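Local coordinates for BluB-like flavoprotein (Clostridium difficile 630, PDB 3EO8) that binds flavin mononucleotide and, as a member of the nitroreductase family, probably acts as an FMN-dependent oxidoreductase, at residues S13-K18 / T94-K99; D55-I60 / P101-V106; A61-K66 / D171-V176; C161-Q166 / G191-L196. All blocks are in the same frame, centred on the assembly; numbering follows the deposited sequence. Where two conformers were deposited one is given.

In the fold
Along the chain the segments of contacts 1, 2 and 3 interleave, while contact 4 opens only after contacts 1 and 2 have closed. Contact 4 pairs strands 159-163 and 189-197 near the middle of the chain, and contact 2 sets helix 54-75 on strand 102-108, the next strand of the same four-stranded antiparallel sheet. The following turns of that helix meet helix 170-181 in contact 3, whose centre lies about 11 Å from that of contact 2. Contact 1 joins two loops beside the sheet, its centre about 10 Å from that of contact 4. Contacts 1 and 4 both touch FMN; contacts 2 and 3 build the helical layer over the sheet.

Contact 1: S13-K18 / T94-K99; sequences SVRKFK and TLFYLK. With FMN (flavin mononucleotide), chain G.
R15 lays the aliphatic part of its side chain over one face of the F96 ring. Its CG sits 3.9 Å from the centroid of the F96 ring, 19° off the ring normal, a CH-pi contact, and CB rests beside it over CD1 and CE1. From CG to NE the R15 chain runs extended, so the guanidinium clears the ring and arrives at the pyrimidine side of the flavin, its plane turned 74° from that of F96. There R15 NE donates to FMN O2 at 2.7 Å, and R15 NH2 gives a nearly straight bond to FMN N1 at 3.2 Å, with FMN N1 in the guanidinium plane; a second bond from NH2 to O2 is weak. S13 CB lies against one guanidinium face, while the backbone N of S13 holds phosphate oxygen FMN O1P at 2.8 Å and S13 OG donates to FMN O2P. One short loop thus reaches both the phosphate and the pyrimidine ring of the cofactor.

Farther along, F17 CB packs 3.6 Å from K99 O. The extended K99 side chain passes R15 O, and a water accepts from K99 NZ and donates to R15 O, each at 2.8 Å, tying the 3-10 segment 95-99 to the loop. This loop forms part of the FMN pocket of a nitroreductase-family flavoprotein. A positive guanidinium held against N1 and O2 would probably stabilise negative charge that gathers there when the flavin is reduced.

Contact 2: D55-I60 / P101-V106; sequences DLMEKI and PVLVLV
M57, a selenomethionine on helix 54-75, leads the packing of this helix on strand 102-108 of the antiparallel sheet in the nitroreductase-type alpha/beta fold. Its CB leaves the helix alongside the strand, and the atoms beyond it bring the chain in: M57 CG, anti to the carbonyl carbon, reaches L103 CB at 4.1 Å. M57 SE continues along the strand toward its N-terminal end and comes 4.2 Å from P101 O. A bend at the last torsion (chi3 75°) then turns the methyl back to the strand, where M57 CE lies 4.2 Å from L103 CB and 4.4 Å from V102 C. M57 and L103 therefore slide past each other in opposite directions, the long side chain lying along the strand while the leucine reaches toward the helix.

One turn later I60 points at the sheet and meets the strand with its far end alone. L103 carries CG anti to its backbone N (chi1 179°), which brings its branch toward the helix, and the two side chains come together tip to tip. Helix and strand cross at 59°, their short axes 9.7 Å apart, and no hydrogen bond spans the gap: the interface is apolar. Within the sheet, L103 and L105 also touch M193 of neighbouring strand 189-197, and Y97 packs against both I60 and L103 while its hydroxyl hydrogen-bonds to M57 O. On the helix side turned from the sheet, K59 NZ and D55 OD2 form a salt bridge. The delta carbon I60 CD1 touches two leucine methyls, L103 CD2 at 4.0 Å and L105 CD1 at 4.4 Å.

Contact 3: A61-K66 / D171-V176; sequences ADVITK and DEIEAV. With ACT (acetate ion), chain I.
V63 is wedged against helix 170-181 at the tight heart of an antiparallel helix pair, whose short axes approach to 9.0 Å at 151°. Its CG1, anti to the carbonyl carbon, meets V176 CG2 tip to tip at 3.3 Å, closer than usual van der Waals contact. Its other methyl, CG2, takes the crowded position between backbone N and carbonyl carbon and presses on the helix backbone, 3.9 Å from I173 N. On the side toward the sheet, I64 crosses I173 obliquely, with I64 CG1 3.9 Å from I173 CD1. I173 reaches on to Q166 and L190, so this layer merges with the buried core between helices and sheet.

The other flank is looser and polar. Of the E172 side chain, CB is the part that meets V63, 4.0 Å from V63 CB; the chain then bends at chi2 (78°) and carries the carboxylate away from the interface, where OE2 forms a salt bridge with K67. An acetate ion, probably from the crystallisation liquor, accepts a hydrogen bond from D171 N to its O at 2.8 Å and another from K67 NZ. E172 OE1 lies 2.6 Å from acetate OXT. The crowded carboxylates, D171 included, would tend to raise proton affinity at E172 or the acetate, whereas K67 and the D171 amide would tend to lower it; the short contact suggests that one acid group holds a proton.

Contact 4: C161-Q166 / G191-L196; sequences CWLTSQ and GAMLAL. With FMN (flavin mononucleotide), chain G.
W162 has CG anti to its backbone N (chi1 -165°), which swings the indole against the flavin's dimethylbenzene end; L163 points to the other face of the sheet, as residues alternate along a strand, and its chi1 of -63° places the branch with CD1 near A195. FMN C8M lies 3.8 Å above the W162 ring plane, over its centre, and FMN C7M comes over the same face near NE1. The indole also meets A192 CB, 3.7 Å from W162 NE1, and W162 NE1 hydrogen-bonds to Q140 OE1 of the second subunit.

M193, a selenomethionine bent at chi3, reaches tip to tip with Q166 on the L163 side, M193 CG lying 3.5 Å from Q166 NE2. Q166, itself bent at chi2, turns NE2 back to L163 O, a bond whose donor stands well above the carbonyl plane; L163 O also takes the in-plane hydrogen bond from M193 N.

The two strands form an antiparallel ladder, with C161 facing A195 and L163 facing M193 as hydrogen-bonded pairs and W162 facing L194 as the non-hydrogen-bonded pair between them. L163 N to M193 O, at 2.7 Å, is the shortest of the four bonds. On the other flank of strand 189-197, toward strand 102-108, G191 and A192 both face V106 in a classic beta bulge.

Past the strand end the chain turns its amides to the flavin. T164 N donates to FMN N5 at 3.2 Å and more weakly to FMN O4, and S165 N donates to FMN O4 at 3.0 Å. These bonds would polarise the N5-C4A-C4-O4 edge, and C161 SG lies 3.4 Å from FMN N1 at the other side of the ring system.

Contact 1: S13-K18 / T94-K99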
# COMPACT_ATOMS: atom_id res chain seq x y z
N SER A 13 -6.52 7.74 -12.78
CA SER A 13 -7.52 8.21 -11.81
C SER A 13 -8.72 8.81 -12.51
O SER A 13 -8.65 9.91 -13.08
CB SER A 13 -6.91 9.21 -10.85
OG SER A 13 -5.94 8.57 -10.09
N VAL A 14 -9.83 8.08 -12.44
CA VAL A 14 -11.05 8.42 -13.16
C VAL A 14 -11.94 9.28 -12.29
O VAL A 14 -12.41 8.84 -11.25
CB VAL A 14 -11.79 7.15 -13.59
CG1 VAL A 14 -13.14 7.50 -14.27
CG2 VAL A 14 -10.84 6.33 -14.50
N ARG A 15 -12.16 10.52 -12.75
CA ARG A 15 -12.94 11.48 -11.97
C ARG A 15 -14.21 11.94 -12.69
O ARG A 15 -14.97 12.75 -12.17
CB ARG A 15 -12.07 12.67 -11.55
CG ARG A 15 -10.81 12.26 -10.81
CD ARG A 15 -10.09 13.42 -10.15
NE ARG A 15 -8.88 12.94 -9.46
CZ ARG A 15 -7.70 12.72 -10.05
NH1 ARG A 15 -7.52 12.92 -11.34
NH2 ARG A 15 -6.69 12.28 -9.32
N LYS A 16 -14.47 11.40 -13.87
CA LYS A 16 -15.70 11.68 -14.57
C LYS A 16 -16.18 10.36 -15.12
O LYS A 16 -15.37 9.56 -15.60
CB LYS A 16 -15.49 12.69 -15.70
CG LYS A 16 -15.26 14.11 -15.21
N PHE A 17 -17.49 10.15 -15.03
CA PHE A 17 -18.15 8.87 -15.30
C PHE A 17 -19.34 8.98 -16.23
O PHE A 17 -20.08 9.96 -16.21
CB PHE A 17 -18.61 8.23 -13.99
CG PHE A 17 -17.52 8.08 -13.00
CD1 PHE A 17 -17.18 9.13 -12.17
CD2 PHE A 17 -16.79 6.90 -12.90
CE1 PHE A 17 -16.14 9.01 -11.25
CE2 PHE A 17 -15.76 6.79 -11.97
CZ PHE A 17 -15.43 7.84 -11.15
N LYS A 18 -19.54 7.93 -17.01
CA LYS A 18 -20.71 7.82 -17.88
C LYS A 18 -21.92 7.44 -17.05
O LYS A 18 -21.78 7.02 -15.90
CB LYS A 18 -20.46 6.79 -18.98
CG LYS A 18 -19.36 7.21 -19.93
CD LYS A 18 -19.03 6.16 -20.95
CE LYS A 18 -18.03 6.71 -21.97
NZ LYS A 18 -17.44 5.66 -22.83
N THR A 94 -12.01 15.58 -4.09
CA THR A 94 -12.73 14.76 -3.11
C THR A 94 -14.22 14.59 -3.51
O THR A 94 -14.69 13.48 -3.76
CB THR A 94 -12.64 15.30 -1.66
OG1 THR A 94 -11.30 15.72 -1.35
CG2 THR A 94 -13.09 14.22 -0.66
N LEU A 95 -14.96 15.69 -3.62
CA LEU A 95 -16.40 15.57 -3.73
C LEU A 95 -16.86 15.15 -5.14
O LEU A 95 -18.05 14.95 -5.35
CB LEU A 95 -17.10 16.84 -3.29
CG LEU A 95 -16.97 17.24 -1.81
CD1 LEU A 95 -17.62 18.65 -1.60
CD2 LEU A 95 -17.61 16.18 -0.94
N PHE A 96 -15.92 15.00 -6.08
CA PHE A 96 -16.23 14.49 -7.42
C PHE A 96 -16.74 13.06 -7.42
O PHE A 96 -17.34 12.63 -8.40
CB PHE A 96 -15.00 14.54 -8.34
CG PHE A 96 -14.01 13.49 -8.03
CD1 PHE A 96 -14.14 12.23 -8.56
CD2 PHE A 96 -13.00 13.74 -7.12
CE1 PHE A 96 -13.27 11.23 -8.25
CE2 PHE A 96 -12.11 12.74 -6.79
CZ PHE A 96 -12.25 11.48 -7.34
N TYR A 97 -16.52 12.31 -6.34
CA TYR A 97 -17.00 10.93 -6.28
C TYR A 97 -18.51 10.82 -6.50
O TYR A 97 -19.00 9.77 -6.91
CB TYR A 97 -16.62 10.23 -4.96
CG TYR A 97 -17.46 10.60 -3.75
CD1 TYR A 97 -18.70 10.02 -3.52
CD2 TYR A 97 -16.99 11.49 -2.82
CE1 TYR A 97 -19.48 10.35 -2.40
CE2 TYR A 97 -17.74 11.83 -1.70
CZ TYR A 97 -18.98 11.26 -1.50
OH TYR A 97 -19.76 11.63 -0.39
N LEU A 98 -19.25 11.89 -6.22
CA LEU A 98 -20.70 11.87 -6.38
C LEU A 98 -21.09 11.69 -7.85
O LEU A 98 -22.22 11.35 -8.16
CB LEU A 98 -21.30 13.16 -5.86
CG LEU A 98 -21.22 13.30 -4.34
CD1 LEU A 98 -21.41 14.77 -3.96
CD2 LEU A 98 -22.27 12.41 -3.67
N LYS A 99 -20.13 11.92 -8.74
CA LYS A 99 -20.34 11.75 -10.18
C LYS A 99 -20.40 10.29 -10.60
O LYS A 99 -20.81 10.01 -11.74
CB LYS A 99 -19.22 12.46 -10.95
CG LYS A 99 -19.17 13.97 -10.70
CD LYS A 99 -18.03 14.65 -11.47
CE LYS A 99 -18.18 16.16 -11.31
NZ LYS A 99 -17.01 16.95 -11.77
N1 FMN G . -7.02 11.34 -6.32
C2 FMN G . -8.00 12.25 -5.97
O2 FMN G . -8.57 12.97 -6.80
N3 FMN G . -8.37 12.36 -4.66
C4 FMN G . -7.78 11.64 -3.66
O4 FMN G . -8.18 11.77 -2.48
C4A FMN G . -6.79 10.72 -4.01
N5 FMN G . -6.19 9.95 -3.03
C5A FMN G . -5.25 9.01 -3.38
C6 FMN G . -4.70 8.23 -2.37
C7 FMN G . -3.75 7.28 -2.69
C7M FMN G . -3.49 6.22 -1.67
C8 FMN G . -3.38 7.09 -4.03
C8M FMN G . -2.68 5.82 -4.43
C9 FMN G . -3.95 7.87 -5.03
C9A FMN G . -4.89 8.83 -4.72
N10 FMN G . -5.45 9.66 -5.69
C10 FMN G . -6.44 10.56 -5.34
C1' FMN G . -5.04 9.58 -7.13
C2' FMN G . -3.73 10.31 -7.42
O2' FMN G . -3.94 11.72 -7.44
C3' FMN G . -3.21 9.85 -8.78
O3' FMN G . -2.94 8.46 -8.71
C4' FMN G . -1.98 10.60 -9.30
O4' FMN G . -2.25 11.98 -9.49
C5' FMN G . -1.55 9.97 -10.63
O5' FMN G . -2.60 10.13 -11.57
P FMN G . -3.12 8.83 -12.39
O1P FMN G . -4.20 9.25 -13.33
O2P FMN G . -3.65 7.89 -11.33
O3P FMN G . -1.98 8.13 -13.12
O HOH W 1 -14.63 15.51 -11.92

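Contact 2: D55-I60 / P101-V106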
# COMPACT_ATOMS: atom_id res chain seq x y z
N ASP A 55 -28.66 8.69 -1.35
CA ASP A 55 -28.80 9.57 -0.21
C ASP A 55 -27.67 9.37 0.79
O ASP A 55 -27.32 10.31 1.49
CB ASP A 55 -30.15 9.44 0.48
CG ASP A 55 -30.22 8.21 1.33
OD1 ASP A 55 -30.40 7.12 0.75
OD2 ASP A 55 -30.06 8.35 2.58
N LEU A 56 -27.16 8.15 0.91
CA LEU A 56 -26.02 7.89 1.80
C LEU A 56 -24.75 8.55 1.24
O LEU A 56 -23.97 9.15 1.96
CB LEU A 56 -25.84 6.38 1.98
CG LEU A 56 -24.69 5.86 2.82
CD1 LEU A 56 -24.63 6.55 4.19
CD2 LEU A 56 -24.86 4.35 2.97
N MSE A 57 -24.56 8.45 -0.07
CA MSE A 57 -23.43 9.14 -0.73
C MSE A 57 -23.49 10.65 -0.47
O MSE A 57 -22.47 11.29 -0.24
CB MSE A 57 -23.44 8.86 -2.25
CG MSE A 57 -23.04 7.44 -2.56
SE MSE A 57 -23.40 6.90 -4.40
CE MSE A 57 -21.95 7.86 -5.20
N GLU A 58 -24.70 11.21 -0.47
CA GLU A 58 -24.83 12.65 -0.25
C GLU A 58 -24.60 12.97 1.22
O GLU A 58 -24.04 14.02 1.56
CB GLU A 58 -26.21 13.14 -0.65
CG GLU A 58 -26.51 12.97 -2.14
CD GLU A 58 -25.83 14.00 -3.02
OE1 GLU A 58 -25.24 14.96 -2.46
OE2 GLU A 58 -25.89 13.84 -4.27
N LYS A 59 -25.08 12.10 2.10
CA LYS A 59 -24.86 12.29 3.52
C LYS A 59 -23.38 12.28 3.88
O LYS A 59 -22.94 13.03 4.73
CB LYS A 59 -25.65 11.24 4.34
CG LYS A 59 -27.13 11.58 4.43
CD LYS A 59 -27.96 10.47 5.05
CE LYS A 59 -29.45 10.85 5.14
NZ LYS A 59 -30.15 10.63 3.83
N ILE A 60 -22.62 11.43 3.22
CA ILE A 60 -21.17 11.30 3.45
C ILE A 60 -20.51 12.61 2.98
O ILE A 60 -19.66 13.18 3.64
CB ILE A 60 -20.63 10.04 2.77
CG1 ILE A 60 -21.10 8.78 3.54
CG2 ILE A 60 -19.10 10.04 2.68
CD1 ILE A 60 -20.93 7.49 2.76
N PRO A 101 -21.67 6.15 -10.04
CA PRO A 101 -22.76 5.33 -9.54
C PRO A 101 -22.45 4.53 -8.28
O PRO A 101 -23.36 4.12 -7.60
CB PRO A 101 -23.08 4.40 -10.72
CG PRO A 101 -21.76 4.28 -11.47
CD PRO A 101 -21.08 5.61 -11.29
N VAL A 102 -21.18 4.31 -7.97
CA VAL A 102 -20.81 3.47 -6.82
C VAL A 102 -19.73 4.15 -6.01
O VAL A 102 -18.78 4.67 -6.58
CB VAL A 102 -20.28 2.09 -7.28
CG1 VAL A 102 -19.86 1.24 -6.08
CG2 VAL A 102 -21.30 1.38 -8.16
N LEU A 103 -19.90 4.14 -4.70
CA LEU A 103 -18.89 4.54 -3.73
C LEU A 103 -18.52 3.30 -2.93
O LEU A 103 -19.38 2.66 -2.36
CB LEU A 103 -19.41 5.60 -2.76
CG LEU A 103 -18.43 6.07 -1.70
CD1 LEU A 103 -17.19 6.67 -2.39
CD2 LEU A 103 -19.11 7.06 -0.73
N VAL A 104 -17.22 2.98 -2.86
CA VAL A 104 -16.77 1.88 -2.04
C VAL A 104 -15.96 2.46 -0.88
O VAL A 104 -15.04 3.23 -1.09
CB VAL A 104 -15.92 0.90 -2.82
CG1 VAL A 104 -15.59 -0.30 -1.93
CG2 VAL A 104 -16.64 0.47 -4.13
N LEU A 105 -16.32 2.12 0.35
CA LEU A 105 -15.54 2.53 1.48
C LEU A 105 -14.68 1.36 1.83
O LEU A 105 -15.20 0.24 2.07
CB LEU A 105 -16.43 2.89 2.67
CG LEU A 105 -17.49 3.95 2.42
CD1 LEU A 105 -18.27 4.14 3.70
CD2 LEU A 105 -16.90 5.23 1.94
N VAL A 106 -13.38 1.58 1.84
CA VAL A 106 -12.45 0.53 2.13
C VAL A 106 -11.99 0.71 3.56
O VAL A 106 -11.24 1.66 3.88
CB VAL A 106 -11.25 0.51 1.18
CG1 VAL A 106 -10.54 -0.77 1.39
CG2 VAL A 106 -11.72 0.60 -0.30

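Contact 3: A61-K66 / D171-V176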
# COMPACT_ATOMS: atom_id res chain seq x y z
N ALA A 61 -20.96 13.10 1.84
CA ALA A 61 -20.43 14.36 1.28
C ALA A 61 -20.66 15.50 2.24
O ALA A 61 -19.74 16.29 2.54
CB ALA A 61 -21.07 14.61 -0.09
N ASP A 62 -21.85 15.57 2.81
CA ASP A 62 -22.18 16.65 3.73
C ASP A 62 -21.30 16.64 4.98
O ASP A 62 -20.96 17.72 5.47
CB ASP A 62 -23.65 16.60 4.12
CG ASP A 62 -24.59 16.96 2.97
OD1 ASP A 62 -24.17 17.60 1.99
OD2 ASP A 62 -25.78 16.64 3.10
N VAL A 63 -20.93 15.47 5.53
CA VAL A 63 -20.05 15.48 6.72
C VAL A 63 -18.60 15.83 6.34
O VAL A 63 -17.87 16.44 7.13
CB VAL A 63 -20.06 14.15 7.58
CG1 VAL A 63 -21.45 13.89 8.17
CG2 VAL A 63 -19.49 12.96 6.81
N ILE A 64 -18.21 15.49 5.11
CA ILE A 64 -16.90 15.91 4.60
C ILE A 64 -16.87 17.44 4.49
O ILE A 64 -15.97 18.13 5.03
CB ILE A 64 -16.59 15.26 3.25
CG1 ILE A 64 -16.40 13.74 3.42
CG2 ILE A 64 -15.32 15.93 2.61
CD1 ILE A 64 -16.39 12.90 2.05
N THR A 65 -17.91 17.98 3.88
CA THR A 65 -18.05 19.45 3.77
C THR A 65 -18.07 20.16 5.13
O THR A 65 -17.36 21.18 5.34
CB THR A 65 -19.31 19.78 2.97
OG1 THR A 65 -19.15 19.26 1.64
CG2 THR A 65 -19.56 21.30 2.94
N LYS A 66 -18.82 19.62 6.08
CA LYS A 66 -18.95 20.25 7.37
C LYS A 66 -17.61 20.28 8.08
O LYS A 66 -17.22 21.28 8.68
CB LYS A 66 -19.99 19.50 8.19
CG LYS A 66 -20.30 20.11 9.53
CD LYS A 66 -21.34 19.31 10.25
CE LYS A 66 -21.67 19.94 11.60
NZ LYS A 66 -22.90 19.29 12.12
N ASP A 171 -13.74 9.82 10.87
CA ASP A 171 -14.59 9.47 11.99
C ASP A 171 -16.04 9.81 11.73
O ASP A 171 -16.96 9.06 12.11
CB ASP A 171 -14.17 10.21 13.25
CG ASP A 171 -12.80 9.80 13.78
OD1 ASP A 171 -12.10 8.98 13.16
OD2 ASP A 171 -12.42 10.34 14.87
N GLU A 172 -16.27 10.95 11.11
CA GLU A 172 -17.61 11.44 10.84
C GLU A 172 -18.30 10.64 9.76
O GLU A 172 -19.50 10.43 9.83
CB GLU A 172 -17.57 12.91 10.44
CG GLU A 172 -17.22 13.82 11.62
CD GLU A 172 -15.77 13.88 11.99
OE1 GLU A 172 -14.90 13.37 11.26
OE2 GLU A 172 -15.47 14.46 13.06
N ILE A 173 -17.54 10.22 8.76
CA ILE A 173 -18.03 9.33 7.69
C ILE A 173 -18.47 7.98 8.27
O ILE A 173 -19.54 7.46 7.92
CB ILE A 173 -16.93 9.09 6.61
CG1 ILE A 173 -16.59 10.40 5.83
CG2 ILE A 173 -17.40 8.02 5.59
CD1 ILE A 173 -15.43 10.23 4.84
N GLU A 174 -17.64 7.42 9.14
CA GLU A 174 -17.95 6.18 9.82
C GLU A 174 -19.27 6.28 10.63
O GLU A 174 -20.10 5.36 10.60
CB GLU A 174 -16.81 5.82 10.76
CG GLU A 174 -15.51 5.39 10.03
CD GLU A 174 -14.29 5.36 10.93
OE1 GLU A 174 -14.46 5.39 12.18
OE2 GLU A 174 -13.15 5.35 10.37
N ALA A 175 -19.45 7.39 11.34
CA ALA A 175 -20.66 7.64 12.13
C ALA A 175 -21.91 7.70 11.26
O ALA A 175 -22.95 7.15 11.62
CB ALA A 175 -20.51 8.93 12.90
N VAL A 176 -21.84 8.38 10.12
CA VAL A 176 -22.95 8.40 9.16
C VAL A 176 -23.27 7.00 8.66
O VAL A 176 -24.44 6.60 8.63
CB VAL A 176 -22.65 9.29 7.93
CG1 VAL A 176 -23.73 9.11 6.85
CG2 VAL A 176 -22.52 10.74 8.39
C ACT I . -11.60 12.62 12.39
O ACT I . -11.73 11.68 11.60
OXT ACT I . -12.57 13.42 12.47
CH3 ACT I . -10.34 12.81 13.21

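Contact 4: C161-Q166 / G191-L196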
# COMPACT_ATOMS: atom_id res chain seq x y z
N CYS A 161 -11.28 5.96 -9.11
CA CYS A 161 -10.29 6.81 -8.49
C CYS A 161 -10.24 6.37 -7.06
O CYS A 161 -11.28 6.13 -6.45
CB CYS A 161 -10.64 8.29 -8.56
SG CYS A 161 -9.34 9.47 -8.02
N TRP A 162 -9.02 6.30 -6.57
CA TRP A 162 -8.69 6.00 -5.18
C TRP A 162 -8.68 7.30 -4.40
O TRP A 162 -8.14 8.28 -4.89
CB TRP A 162 -7.30 5.41 -5.25
CG TRP A 162 -6.72 4.66 -4.09
CD1 TRP A 162 -6.87 4.90 -2.76
CD2 TRP A 162 -5.74 3.63 -4.21
NE1 TRP A 162 -6.10 4.01 -2.04
CE2 TRP A 162 -5.39 3.23 -2.92
CE3 TRP A 162 -5.17 2.97 -5.30
CZ2 TRP A 162 -4.47 2.21 -2.67
CZ3 TRP A 162 -4.27 1.94 -5.06
CH2 TRP A 162 -3.92 1.58 -3.75
N LEU A 163 -9.31 7.35 -3.23
CA LEU A 163 -9.33 8.56 -2.42
C LEU A 163 -8.90 8.34 -1.00
O LEU A 163 -9.40 7.46 -0.31
CB LEU A 163 -10.73 9.16 -2.39
CG LEU A 163 -11.33 9.63 -3.73
CD1 LEU A 163 -12.04 8.54 -4.53
CD2 LEU A 163 -12.28 10.83 -3.48
N THR A 164 -8.01 9.20 -0.53
CA THR A 164 -7.75 9.29 0.91
C THR A 164 -7.92 10.73 1.39
O THR A 164 -7.78 11.00 2.59
CB THR A 164 -6.36 8.74 1.30
OG1 THR A 164 -5.33 9.39 0.56
CG2 THR A 164 -6.32 7.21 1.10
N SER A 165 -8.24 11.66 0.50
CA SER A 165 -8.28 13.08 0.87
C SER A 165 -9.43 13.41 1.82
O SER A 165 -9.44 14.44 2.44
CB SER A 165 -8.35 14.00 -0.35
OG SER A 165 -9.49 13.75 -1.13
N GLN A 166 -10.41 12.52 1.92
CA GLN A 166 -11.51 12.72 2.86
C GLN A 166 -11.17 12.45 4.32
O GLN A 166 -12.00 12.69 5.19
CB GLN A 166 -12.69 11.82 2.47
CG GLN A 166 -12.50 10.33 2.76
CD GLN A 166 -11.53 9.63 1.82
OE1 GLN A 166 -11.29 10.09 0.70
NE2 GLN A 166 -10.98 8.48 2.26
N GLY A 191 -10.04 3.40 5.57
CA GLY A 191 -8.70 3.56 5.01
C GLY A 191 -8.67 4.43 3.75
O GLY A 191 -7.79 5.27 3.57
N ALA A 192 -9.62 4.17 2.86
CA ALA A 192 -9.67 4.83 1.56
C ALA A 192 -11.11 4.72 1.04
O ALA A 192 -11.89 3.92 1.58
CB ALA A 192 -8.68 4.17 0.59
N MSE A 193 -11.46 5.54 0.04
CA MSE A 193 -12.64 5.29 -0.78
C MSE A 193 -12.23 5.09 -2.22
O MSE A 193 -11.12 5.45 -2.64
CB MSE A 193 -13.67 6.42 -0.69
CG MSE A 193 -13.78 7.07 0.67
SE MSE A 193 -15.27 8.26 0.93
CE MSE A 193 -14.81 9.73 -0.21
N LEU A 194 -13.13 4.45 -2.95
CA LEU A 194 -13.01 4.32 -4.40
C LEU A 194 -14.28 4.86 -5.05
O LEU A 194 -15.42 4.46 -4.67
CB LEU A 194 -12.86 2.87 -4.78
CG LEU A 194 -11.56 2.20 -4.41
CD1 LEU A 194 -11.73 0.66 -4.34
CD2 LEU A 194 -10.55 2.60 -5.44
N ALA A 195 -14.10 5.77 -6.00
CA ALA A 195 -15.20 6.20 -6.88
C ALA A 195 -15.16 5.27 -8.09
O ALA A 195 -14.12 5.19 -8.76
CB ALA A 195 -15.05 7.68 -7.33
N LEU A 196 -16.27 4.59 -8.37
CA LEU A 196 -16.29 3.49 -9.32
C LEU A 196 -17.44 3.62 -10.31
O LEU A 196 -18.58 3.81 -9.92
CB LEU A 196 -16.44 2.16 -8.55
CG LEU A 196 -16.50 0.85 -9.34
CD1 LEU A 196 -15.18 0.57 -10.13
CD2 LEU A 196 -16.87 -0.33 -8.36
N1 FMN G . -7.02 11.34 -6.32
C2 FMN G . -8.00 12.25 -5.97
O2 FMN G . -8.57 12.97 -6.80
N3 FMN G . -8.37 12.36 -4.66
C4 FMN G . -7.78 11.64 -3.66
O4 FMN G . -8.18 11.77 -2.48
C4A FMN G . -6.79 10.72 -4.01
N5 FMN G . -6.19 9.95 -3.03
C5A FMN G . -5.25 9.01 -3.38
C6 FMN G . -4.70 8.23 -2.37
C7 FMN G . -3.75 7.28 -2.69
C7M FMN G . -3.49 6.22 -1.67
C8 FMN G . -3.38 7.09 -4.03
C8M FMN G . -2.68 5.82 -4.43
C9 FMN G . -3.95 7.87 -5.03
C9A FMN G . -4.89 8.83 -4.72
N10 FMN G . -5.45 9.66 -5.69
C10 FMN G . -6.44 10.56 -5.34
C1' FMN G . -5.04 9.58 -7.13
C2' FMN G . -3.73 10.31 -7.42
O2' FMN G . -3.94 11.72 -7.44
C3' FMN G . -3.21 9.85 -8.78
O3' FMN G . -2.94 8.46 -8.71
C4' FMN G . -1.98 10.60 -9.30
O4' FMN G . -2.25 11.98 -9.49
C5' FMN G . -1.55 9.97 -10.63
O5' FMN G . -2.60 10.13 -11.57
P FMN G . -3.12 8.83 -12.39
O1P FMN G . -4.20 9.25 -13.33
O2P FMN G . -3.65 7.89 -11.33
O3P FMN G . -1.98 8.13 -13.12